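Local coordinates for protein bacterioferritin (Mycobacterium tuberculosis, PDB 3UOI) that probably stores iron, oxidising ferrous ions with dioxygen at a diiron centre and laying down the ferric mineral inside a hollow, haem-bearing shell of 24 subunits, at residues 20-31 and 46-57. Numbering follows the deposited sequence.
With HEM (protoporphyrin IX containing Fe), chain B.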
ATOM      1  N   GLU A  20     -19.924 -16.774  44.340  1.00 19.83           N
ATOM      2  CA  GLU A  20     -19.030 -16.410  43.252  1.00 21.68           C
ATOM      3  C   GLU A  20     -17.631 -16.115  43.776  1.00 20.47           C
ATOM      4  O   GLU A  20     -16.636 -16.494  43.156  1.00 18.46           O
ATOM      5  CB  GLU A  20     -19.573 -15.198  42.493  1.00 20.00           C
ATOM      6  CG  GLU A  20     -20.933 -15.426  41.853  1.00 20.00           C
ATOM      7  CD  GLU A  20     -20.917 -16.552  40.838  1.00 20.00           C
ATOM      8  OE1 GLU A  20     -21.979 -16.833  40.243  1.00 20.00           O
ATOM      9  OE2 GLU A  20     -19.844 -17.157  40.635  1.00 20.00           O
ATOM     10  N   LEU A  21     -17.552 -15.437  44.917  1.00 22.59           N
ATOM     11  CA  LEU A  21     -16.283 -15.115  45.481  1.00 21.59           C
ATOM     12  C   LEU A  21     -15.546 -16.398  45.873  1.00 21.92           C
ATOM     13  O   LEU A  21     -14.385 -16.515  45.664  1.00 22.72           O
ATOM     14  CB  LEU A  21     -16.468 -14.184  46.640  1.00 21.73           C
ATOM     15  CG  LEU A  21     -17.073 -12.869  46.244  1.00 18.83           C
ATOM     16  CD1 LEU A  21     -17.147 -12.098  47.431  1.00 25.75           C
ATOM     17  CD2 LEU A  21     -16.187 -12.206  45.319  1.00 27.16           C
ATOM     18  N   THR A  22     -16.255 -17.350  46.421  1.00 21.00           N
ATOM     19  CA  THR A  22     -15.634 -18.604  46.809  1.00 20.05           C
ATOM     20  C   THR A  22     -15.090 -19.322  45.574  1.00 17.21           C
ATOM     21  O   THR A  22     -14.004 -19.813  45.565  1.00 18.39           O
ATOM     22  CB  THR A  22     -16.680 -19.440  47.528  1.00 20.00           C
ATOM     23  OG1 THR A  22     -17.515 -18.570  48.270  1.00 26.58           O
ATOM     24  CG2 THR A  22     -16.109 -20.440  48.434  1.00 17.89           C
ATOM     25  N   ALA A  23     -15.893 -19.320  44.528  1.00 19.72           N
ATOM     26  CA  ALA A  23     -15.543 -19.930  43.252  1.00 17.91           C
ATOM     27  C   ALA A  23     -14.332 -19.270  42.556  1.00 18.99           C
ATOM     28  O   ALA A  23     -13.546 -19.934  41.933  1.00 16.49           O
ATOM     29  CB  ALA A  23     -16.688 -19.992  42.360  1.00 18.34           C
ATOM     30  N   ILE A  24     -14.235 -17.957  42.661  1.00 18.00           N
ATOM     31  CA  ILE A  24     -13.133 -17.288  42.057  1.00 19.38           C
ATOM     32  C   ILE A  24     -11.896 -17.814  42.720  1.00 18.97           C
ATOM     33  O   ILE A  24     -11.009 -18.303  42.062  1.00 23.52           O
ATOM     34  CB  ILE A  24     -13.181 -15.789  42.327  1.00 17.55           C
ATOM     35  CG1 ILE A  24     -14.231 -15.117  41.458  1.00 14.79           C
ATOM     36  CG2 ILE A  24     -11.862 -15.231  42.064  1.00 21.41           C
ATOM     37  CD1 ILE A  24     -14.633 -13.840  41.900  1.00 13.97           C
ATOM     38  N   ASN A  25     -11.897 -17.809  44.040  1.00 18.77           N
ATOM     39  CA  ASN A  25     -10.750 -18.331  44.730  1.00 17.16           C
ATOM     40  C   ASN A  25     -10.492 -19.835  44.516  1.00 18.19           C
ATOM     41  O   ASN A  25      -9.412 -20.259  44.364  1.00 17.75           O
ATOM     42  CB  ASN A  25     -10.819 -18.020  46.196  1.00 16.90           C
ATOM     43  CG  ASN A  25     -10.707 -16.583  46.471  1.00 15.38           C
ATOM     44  OD1 ASN A  25     -11.001 -15.815  45.646  1.00 21.92           O
ATOM     45  ND2 ASN A  25     -10.267 -16.227  47.635  1.00 14.63           N
ATOM     46  N   GLN A  26     -11.525 -20.622  44.530  1.00 19.81           N
ATOM     47  CA  GLN A  26     -11.264 -22.017  44.372  1.00 19.82           C
ATOM     48  C   GLN A  26     -10.738 -22.280  43.004  1.00 20.41           C
ATOM     49  O   GLN A  26      -9.758 -22.935  42.880  1.00 23.07           O
ATOM     50  CB  GLN A  26     -12.471 -22.876  44.722  1.00 22.02           C
ATOM     51  CG  GLN A  26     -12.293 -24.378  44.673  1.00 14.98           C
ATOM     52  CD  GLN A  26     -13.509 -25.069  45.183  1.00 22.89           C
ATOM     53  OE1 GLN A  26     -13.887 -24.893  46.299  1.00 26.47           O
ATOM     54  NE2 GLN A  26     -14.132 -25.854  44.349  1.00 22.38           N
ATOM     55  N   TYR A  27     -11.379 -21.701  42.002  1.00 17.58           N
ATOM     56  CA  TYR A  27     -11.016 -21.920  40.632  1.00 19.00           C
ATOM     57  C   TYR A  27      -9.628 -21.399  40.326  1.00 19.87           C
ATOM     58  O   TYR A  27      -8.868 -22.023  39.666  1.00 17.33           O
ATOM     59  CB  TYR A  27     -12.056 -21.357  39.634  1.00 19.83           C
ATOM     60  CG  TYR A  27     -13.471 -21.971  39.658  1.00 20.50           C
ATOM     61  CD1 TYR A  27     -13.751 -23.113  40.345  1.00 21.55           C
ATOM     62  CD2 TYR A  27     -14.507 -21.389  38.997  1.00 22.36           C
ATOM     63  CE1 TYR A  27     -15.030 -23.644  40.390  1.00 26.08           C
ATOM     64  CE2 TYR A  27     -15.798 -21.936  39.035  1.00 23.34           C
ATOM     65  CZ  TYR A  27     -16.057 -23.059  39.748  1.00 24.52           C
ATOM     66  OH  TYR A  27     -17.332 -23.625  39.812  1.00 27.99           O
ATOM     67  N   PHE A  28      -9.326 -20.240  40.847  1.00 16.98           N
ATOM     68  CA  PHE A  28      -8.022 -19.671  40.551  1.00 19.00           C
ATOM     69  C   PHE A  28      -6.894 -20.491  41.099  1.00 17.21           C
ATOM     70  O   PHE A  28      -6.049 -20.870  40.366  1.00 16.83           O
ATOM     71  CB  PHE A  28      -7.872 -18.252  41.089  1.00 19.31           C
ATOM     72  CG  PHE A  28      -6.691 -17.496  40.511  1.00 20.77           C
ATOM     73  CD1 PHE A  28      -6.789 -16.834  39.293  1.00 21.12           C
ATOM     74  CD2 PHE A  28      -5.493 -17.436  41.171  1.00 22.44           C
ATOM     75  CE1 PHE A  28      -5.718 -16.128  38.774  1.00 22.89           C
ATOM     76  CE2 PHE A  28      -4.422 -16.725  40.625  1.00 23.20           C
ATOM     77  CZ  PHE A  28      -4.553 -16.081  39.440  1.00 19.29           C
ATOM     78  N   LEU A  29      -6.960 -20.797  42.391  1.00 16.93           N
ATOM     79  CA  LEU A  29      -5.911 -21.533  43.068  1.00 19.10           C
ATOM     80  C   LEU A  29      -5.754 -22.888  42.432  1.00 20.37           C
ATOM     81  O   LEU A  29      -4.699 -23.329  42.260  1.00 22.66           O
ATOM     82  CB  LEU A  29      -6.129 -21.646  44.544  1.00 17.64           C
ATOM     83  CG  LEU A  29      -5.045 -22.384  45.286  1.00 18.23           C
ATOM     84  CD1 LEU A  29      -3.834 -21.596  45.473  1.00 19.47           C
ATOM     85  CD2 LEU A  29      -5.560 -22.793  46.575  1.00 24.66           C
ATOM     86  N   HIS A  30      -6.848 -23.487  42.025  1.00 22.38           N
ATOM     87  CA  HIS A  30      -6.802 -24.737  41.303  1.00 21.57           C
ATOM     88  C   HIS A  30      -6.033 -24.609  39.978  1.00 21.53           C
ATOM     89  O   HIS A  30      -5.262 -25.466  39.650  1.00 18.46           O
ATOM     90  CB  HIS A  30      -8.195 -25.294  41.045  1.00 22.22           C
ATOM     91  CG  HIS A  30      -8.733 -26.118  42.163  1.00 18.90           C
ATOM     92  ND1 HIS A  30      -9.952 -26.735  42.106  1.00 21.38           N
ATOM     93  CD2 HIS A  30      -8.224 -26.411  43.369  1.00 11.40           C
ATOM     94  CE1 HIS A  30     -10.174 -27.364  43.233  1.00 18.37           C
ATOM     95  NE2 HIS A  30      -9.140 -27.179  44.017  1.00 22.83           N
ATOM     96  N   SER A  31      -6.253 -23.515  39.263  1.00 19.35           N
ATOM     97  CA  SER A  31      -5.527 -23.249  38.037  1.00 19.45           C
ATOM     98  C   SER A  31      -4.011 -23.057  38.235  1.00 20.82           C
ATOM     99  O   SER A  31      -3.232 -23.551  37.470  1.00 22.67           O
ATOM    100  CB  SER A  31      -6.162 -22.137  37.223  1.00 14.67           C
ATOM    101  OG  SER A  31      -5.589 -20.937  37.451  1.00 16.43           O
ATOM    102  N   THR A  46      -9.059 -23.745  33.340  1.00 20.33           N
ATOM    103  CA  THR A  46      -9.474 -23.536  34.694  1.00 17.15           C
ATOM    104  C   THR A  46      -9.368 -22.039  35.061  1.00 15.91           C
ATOM    105  O   THR A  46     -10.150 -21.554  35.750  1.00 12.72           O
ATOM    106  CB  THR A  46      -8.725 -24.399  35.713  1.00 17.22           C
ATOM    107  OG1 THR A  46      -8.780 -25.781  35.371  1.00 22.53           O
ATOM    108  CG2 THR A  46      -9.345 -24.240  37.032  1.00 19.27           C
ATOM    109  N   ARG A  47      -8.363 -21.366  34.557  1.00 14.43           N
ATOM    110  CA  ARG A  47      -8.138 -19.923  34.791  1.00 16.02           C
ATOM    111  C   ARG A  47      -9.249 -19.051  34.248  1.00 15.79           C
ATOM    112  O   ARG A  47      -9.677 -18.138  34.861  1.00 18.85           O
ATOM    113  CB  ARG A  47      -6.861 -19.474  34.106  1.00 14.40           C
ATOM    114  CG  ARG A  47      -6.372 -18.108  34.447  1.00 11.39           C
ATOM    115  CD  ARG A  47      -5.088 -17.799  33.768  1.00 19.81           C
ATOM    116  NE  ARG A  47      -4.698 -16.435  33.974  1.00 21.68           N
ATOM    117  CZ  ARG A  47      -3.963 -16.035  34.970  1.00 16.90           C
ATOM    118  NH1 ARG A  47      -3.504 -16.912  35.792  1.00 17.76           N
ATOM    119  NH2 ARG A  47      -3.667 -14.776  35.118  1.00 21.96           N
ATOM    120  N   ALA A  48      -9.679 -19.402  33.060  1.00 18.14           N
ATOM    121  CA  ALA A  48     -10.744 -18.780  32.318  1.00 16.40           C
ATOM    122  C   ALA A  48     -12.012 -18.969  33.106  1.00 19.51           C
ATOM    123  O   ALA A  48     -12.855 -18.146  33.102  1.00 18.99           O
ATOM    124  CB  ALA A  48     -10.863 -19.372  30.972  1.00 16.30           C
ATOM    125  N   GLU A  49     -12.156 -20.097  33.755  1.00 19.36           N
ATOM    126  CA  GLU A  49     -13.342 -20.311  34.553  1.00 20.89           C
ATOM    127  C   GLU A  49     -13.398 -19.326  35.744  1.00 21.53           C
ATOM    128  O   GLU A  49     -14.421 -18.806  36.067  1.00 20.41           O
ATOM    129  CB  GLU A  49     -13.502 -21.770  34.961  1.00 21.30           C
ATOM    130  CG  GLU A  49     -13.640 -22.762  33.809  1.00 24.52           C
ATOM    131  CD  GLU A  49     -15.015 -22.835  33.207  1.00 25.84           C
ATOM    132  OE1 GLU A  49     -15.879 -22.130  33.630  1.00 31.87           O
ATOM    133  OE2 GLU A  49     -15.232 -23.598  32.297  1.00 30.35           O
ATOM    134  N   SER A  50     -12.268 -19.079  36.369  1.00 20.44           N
ATOM    135  CA  SER A  50     -12.230 -18.175  37.486  1.00 22.33           C
ATOM    136  C   SER A  50     -12.596 -16.735  37.060  1.00 22.07           C
ATOM    137  O   SER A  50     -13.236 -16.034  37.771  1.00 18.65           O
ATOM    138  CB  SER A  50     -10.934 -18.271  38.257  1.00 22.51           C
ATOM    139  OG  SER A  50      -9.973 -17.450  37.741  1.00 30.06           O
ATOM    140  N   PHE A  51     -12.136 -16.367  35.878  1.00 21.30           N
ATOM    141  CA  PHE A  51     -12.382 -15.092  35.266  1.00 21.56           C
ATOM    142  C   PHE A  51     -13.837 -14.966  34.997  1.00 20.58           C
ATOM    143  O   PHE A  51     -14.387 -13.937  35.169  1.00 19.01           O
ATOM    144  CB  PHE A  51     -11.528 -14.877  34.030  1.00 22.94           C
ATOM    145  CG  PHE A  51     -10.103 -14.518  34.337  1.00 23.88           C
ATOM    146  CD1 PHE A  51      -9.422 -15.116  35.336  1.00 22.54           C
ATOM    147  CD2 PHE A  51      -9.465 -13.581  33.646  1.00 29.14           C
ATOM    148  CE1 PHE A  51      -8.149 -14.800  35.617  1.00 22.42           C
ATOM    149  CE2 PHE A  51      -8.166 -13.260  33.964  1.00 26.76           C
ATOM    150  CZ  PHE A  51      -7.529 -13.889  34.945  1.00 23.31           C
ATOM    151  N   ASP A  52     -14.456 -16.061  34.566  1.00 20.35           N
ATOM    152  CA  ASP A  52     -15.887 -16.073  34.294  1.00 20.93           C
ATOM    153  C   ASP A  52     -16.659 -15.845  35.586  1.00 19.36           C
ATOM    154  O   ASP A  52     -17.658 -15.125  35.607  1.00 22.27           O
ATOM    155  CB  ASP A  52     -16.300 -17.401  33.658  1.00 19.61           C
ATOM    156  CG  ASP A  52     -15.854 -17.521  32.214  1.00 26.63           C
ATOM    157  OD1 ASP A  52     -15.526 -16.481  31.604  1.00 26.41           O
ATOM    158  OD2 ASP A  52     -15.830 -18.654  31.689  1.00 31.90           O
ATOM    159  N   GLU A  53     -16.186 -16.462  36.664  1.00 20.71           N
ATOM    160  CA  GLU A  53     -16.812 -16.308  37.971  1.00 22.74           C
ATOM    161  C   GLU A  53     -16.616 -14.885  38.475  1.00 21.53           C
ATOM    162  O   GLU A  53     -17.526 -14.287  39.050  1.00 21.41           O
ATOM    163  CB  GLU A  53     -16.226 -17.308  38.969  1.00 20.00           C
ATOM    164  CG  GLU A  53     -17.219 -18.346  39.464  1.00 20.00           C
ATOM    165  CD  GLU A  53     -18.286 -18.668  38.435  1.00 20.00           C
ATOM    166  OE1 GLU A  53     -17.944 -19.252  37.385  1.00 20.00           O
ATOM    167  OE2 GLU A  53     -19.465 -18.339  38.678  1.00 20.00           O
ATOM    168  N   MET A  54     -15.422 -14.345  38.250  1.00 19.64           N
ATOM    169  CA  MET A  54     -15.111 -12.981  38.657  1.00 21.25           C
ATOM    170  C   MET A  54     -16.060 -12.007  37.972  1.00 22.88           C
ATOM    171  O   MET A  54     -16.546 -11.059  38.590  1.00 25.67           O
ATOM    172  CB  MET A  54     -13.661 -12.635  38.314  1.00 21.74           C
ATOM    173  CG  MET A  54     -12.650 -13.105  39.346  1.00 20.51           C
ATOM    174  SD  MET A  54     -10.976 -12.533  38.990  1.00 21.63           S
ATOM    175  CE  MET A  54     -10.056 -14.060  39.156  1.00 17.17           C
ATOM    176  N   ARG A  55     -16.322 -12.249  36.692  1.00 24.66           N
ATOM    177  CA  ARG A  55     -17.236 -11.412  35.926  1.00 25.63           C
ATOM    178  C   ARG A  55     -18.637 -11.501  36.514  1.00 24.55           C
ATOM    179  O   ARG A  55     -19.354 -10.504  36.596  1.00 24.52           O
ATOM    180  CB  ARG A  55     -17.250 -11.836  34.457  1.00 25.80           C
ATOM    181  CG  ARG A  55     -16.269 -11.073  33.581  1.00 32.47           C
ATOM    182  CD  ARG A  55     -16.612 -11.225  32.108  1.00 37.47           C
ATOM    183  NE  ARG A  55     -16.325 -12.568  31.615  1.00 38.03           N
ATOM    184  CZ  ARG A  55     -15.102 -13.073  31.490  1.00 39.47           C
ATOM    185  NH1 ARG A  55     -14.046 -12.345  31.824  1.00 37.48           N
ATOM    186  NH2 ARG A  55     -14.935 -14.306  31.033  1.00 38.59           N
ATOM    187  N   HIS A  56     -19.021 -12.706  36.925  1.00 22.41           N
ATOM    188  CA  HIS A  56     -20.334 -12.929  37.533  1.00 21.37           C
ATOM    189  C   HIS A  56     -20.440 -12.110  38.846  1.00 20.54           C
ATOM    190  O   HIS A  56     -21.433 -11.507  39.105  1.00 19.13           O
ATOM    191  CB  HIS A  56     -20.561 -14.383  37.839  1.00 19.73           C
ATOM    192  CG  HIS A  56     -20.904 -15.214  36.663  1.00 19.41           C
ATOM    193  ND1 HIS A  56     -20.708 -16.566  36.646  1.00 19.67           N
ATOM    194  CD2 HIS A  56     -21.446 -14.896  35.475  1.00 16.24           C
ATOM    195  CE1 HIS A  56     -21.125 -17.044  35.503  1.00 20.57           C
ATOM    196  NE2 HIS A  56     -21.570 -16.054  34.771  1.00 20.99           N
ATOM    197  N   ALA A  57     -19.365 -12.094  39.623  1.00 21.20           N
ATOM    198  CA  ALA A  57     -19.312 -11.350  40.868  1.00 21.09           C
ATOM    199  C   ALA A  57     -19.493  -9.850  40.591  1.00 22.95           C
ATOM    200  O   ALA A  57     -20.314  -9.212  41.201  1.00 22.44           O
ATOM    201  CB  ALA A  57     -18.077 -11.607  41.552  1.00 21.11           C
TER
HETATM  202  CHA HEM B 200      -8.981  -9.965  36.122  1.00 24.73           C
HETATM  203  CHB HEM B 200      -6.665 -12.426  39.546  1.00 20.97           C
HETATM  204  CHC HEM B 200     -10.323 -11.533  42.567  1.00 24.98           C
HETATM  205  CHD HEM B 200     -12.575  -8.854  39.231  1.00 19.24           C
HETATM  206  C1A HEM B 200      -7.944 -10.562  36.806  1.00 26.84           C
HETATM  207  C2A HEM B 200      -6.556 -10.677  36.425  1.00 32.17           C
HETATM  208  C3A HEM B 200      -5.942 -11.386  37.395  1.00 28.56           C
HETATM  209  C4A HEM B 200      -6.895 -11.722  38.388  1.00 24.97           C
HETATM  210  CMA HEM B 200      -4.461 -11.779  37.507  1.00 33.30           C
HETATM  211  CAA HEM B 200      -5.994 -10.063  35.110  1.00 33.31           C
HETATM  212  CBA HEM B 200      -6.179  -8.540  35.200  1.00 34.49           C
HETATM  213  CGA HEM B 200      -4.984  -7.693  34.781  1.00 42.03           C
HETATM  214  O1A HEM B 200      -4.835  -6.492  35.219  1.00 41.57           O
HETATM  215  O2A HEM B 200      -4.160  -8.209  33.978  1.00 38.76           O
HETATM  216  C1B HEM B 200      -7.485 -12.453  40.661  1.00 28.12           C
HETATM  217  C2B HEM B 200      -7.278 -13.257  41.861  1.00 30.09           C
HETATM  218  C3B HEM B 200      -8.268 -13.001  42.707  1.00 30.95           C
HETATM  219  C4B HEM B 200      -9.152 -12.041  42.049  1.00 27.10           C
HETATM  220  CMB HEM B 200      -6.093 -14.213  42.165  1.00 30.88           C
HETATM  221  CAB HEM B 200      -8.366 -13.674  44.108  1.00 30.02           C
HETATM  222  CBB HEM B 200      -9.501 -13.655  44.796  1.00 33.20           C
HETATM  223  C1C HEM B 200     -11.280 -10.724  41.968  1.00 24.63           C
HETATM  224  C2C HEM B 200     -12.567 -10.342  42.542  1.00 23.16           C
HETATM  225  C3C HEM B 200     -13.165  -9.572  41.608  1.00 24.35           C
HETATM  226  C4C HEM B 200     -12.331  -9.514  40.413  1.00 21.12           C
HETATM  227  CMC HEM B 200     -13.088 -10.732  43.956  1.00 18.49           C
HETATM  228  CAC HEM B 200     -14.526  -8.884  41.703  1.00 21.43           C
HETATM  229  CBC HEM B 200     -15.076  -8.564  40.527  1.00 26.13           C
HETATM  230  C1D HEM B 200     -11.851  -8.985  38.071  1.00 23.19           C
HETATM  231  C2D HEM B 200     -12.291  -8.511  36.788  1.00 30.10           C
HETATM  232  C3D HEM B 200     -11.151  -8.875  35.856  1.00 29.46           C
HETATM  233  C4D HEM B 200     -10.175  -9.502  36.653  1.00 27.94           C
HETATM  234  CMD HEM B 200     -13.603  -7.727  36.446  1.00 22.00           C
HETATM  235  CAD HEM B 200     -11.011  -8.602  34.372  1.00 30.60           C
HETATM  236  CBD HEM B 200     -11.857  -9.659  33.681  1.00 35.20           C
HETATM  237  CGD HEM B 200     -11.588  -9.498  32.213  1.00 37.20           C
HETATM  238  O1D HEM B 200     -10.419  -9.176  31.831  1.00 45.03           O
HETATM  239  O2D HEM B 200     -12.547  -9.679  31.441  1.00 38.94           O
HETATM  240  NA  HEM B 200      -8.091 -11.232  37.985  1.00 24.51           N
HETATM  241  NB  HEM B 200      -8.652 -11.736  40.785  1.00 24.64           N
HETATM  242  NC  HEM B 200     -11.213 -10.195  40.695  1.00 25.04           N
HETATM  243  ND  HEM B 200     -10.630  -9.633  37.987  1.00 20.52           N
HETATM  244 FE   HEM B 200      -9.723 -10.670  39.320  1.00 23.13          FE
HETATM  245  O   HOH W   1      -3.670 -19.691  35.856  1.00 20.45           O
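Ile24 and Met54 meet at the heart of the antiparallel pair formed by helices 7-36 and 40-66 of the ferritin four-helix bundle, an instructive case of knobs-into-holes packing between the haem pocket and the probable diiron site. The axes of 20-31 and 46-57 approach to 7.9 Å at 164°, and the CA atoms of Ile24 and Ser50 are 4.7 Å apart. Ile24 fills a hole made by Ser50, Glu53, Met54 and Ala57. With CG1 beside the backbone N (chi1 -76°), its CD1 reaches Met54 CG at 3.3 Å, tighter than usual van der Waals contact, and the two side chains cross at about a right angle. Beyond this crossing Met54 SD binds the haem iron, whose other axial ligand is Met54 of the second subunit.

Toward the bundle interior, Tyr27 presents its ring edge to Glu53 OE1, 3.8 Å from CE2, while Ala23 CB packs on Glu53 CG at 3.4 Å. Glu20, Glu53 and His56 probably bind iron here, as in other bacterioferritins, although the nearly coplanar carboxylates of Glu20 and Glu53 stand doubtfully close in this model. Gln16 bonds to Glu20 OE1 and Asp128 to His56 NE2.

Packing is looser at Arg47, which is partly exposed. The extended Arg47 chain runs alongside Phe28, whose CE1 lies over one guanidinium face, 3.8 Å from NH1; Glu58 of the second subunit supplies the salt-bridge partner. A water accepts from Arg47 NH1 and donates to Ser31 OG, both at 2.8 Å, bridging the helices. On the haem side, the methyl carbon CMB sits over the centre of the Phe28 ring, 3.3 Å above its plane.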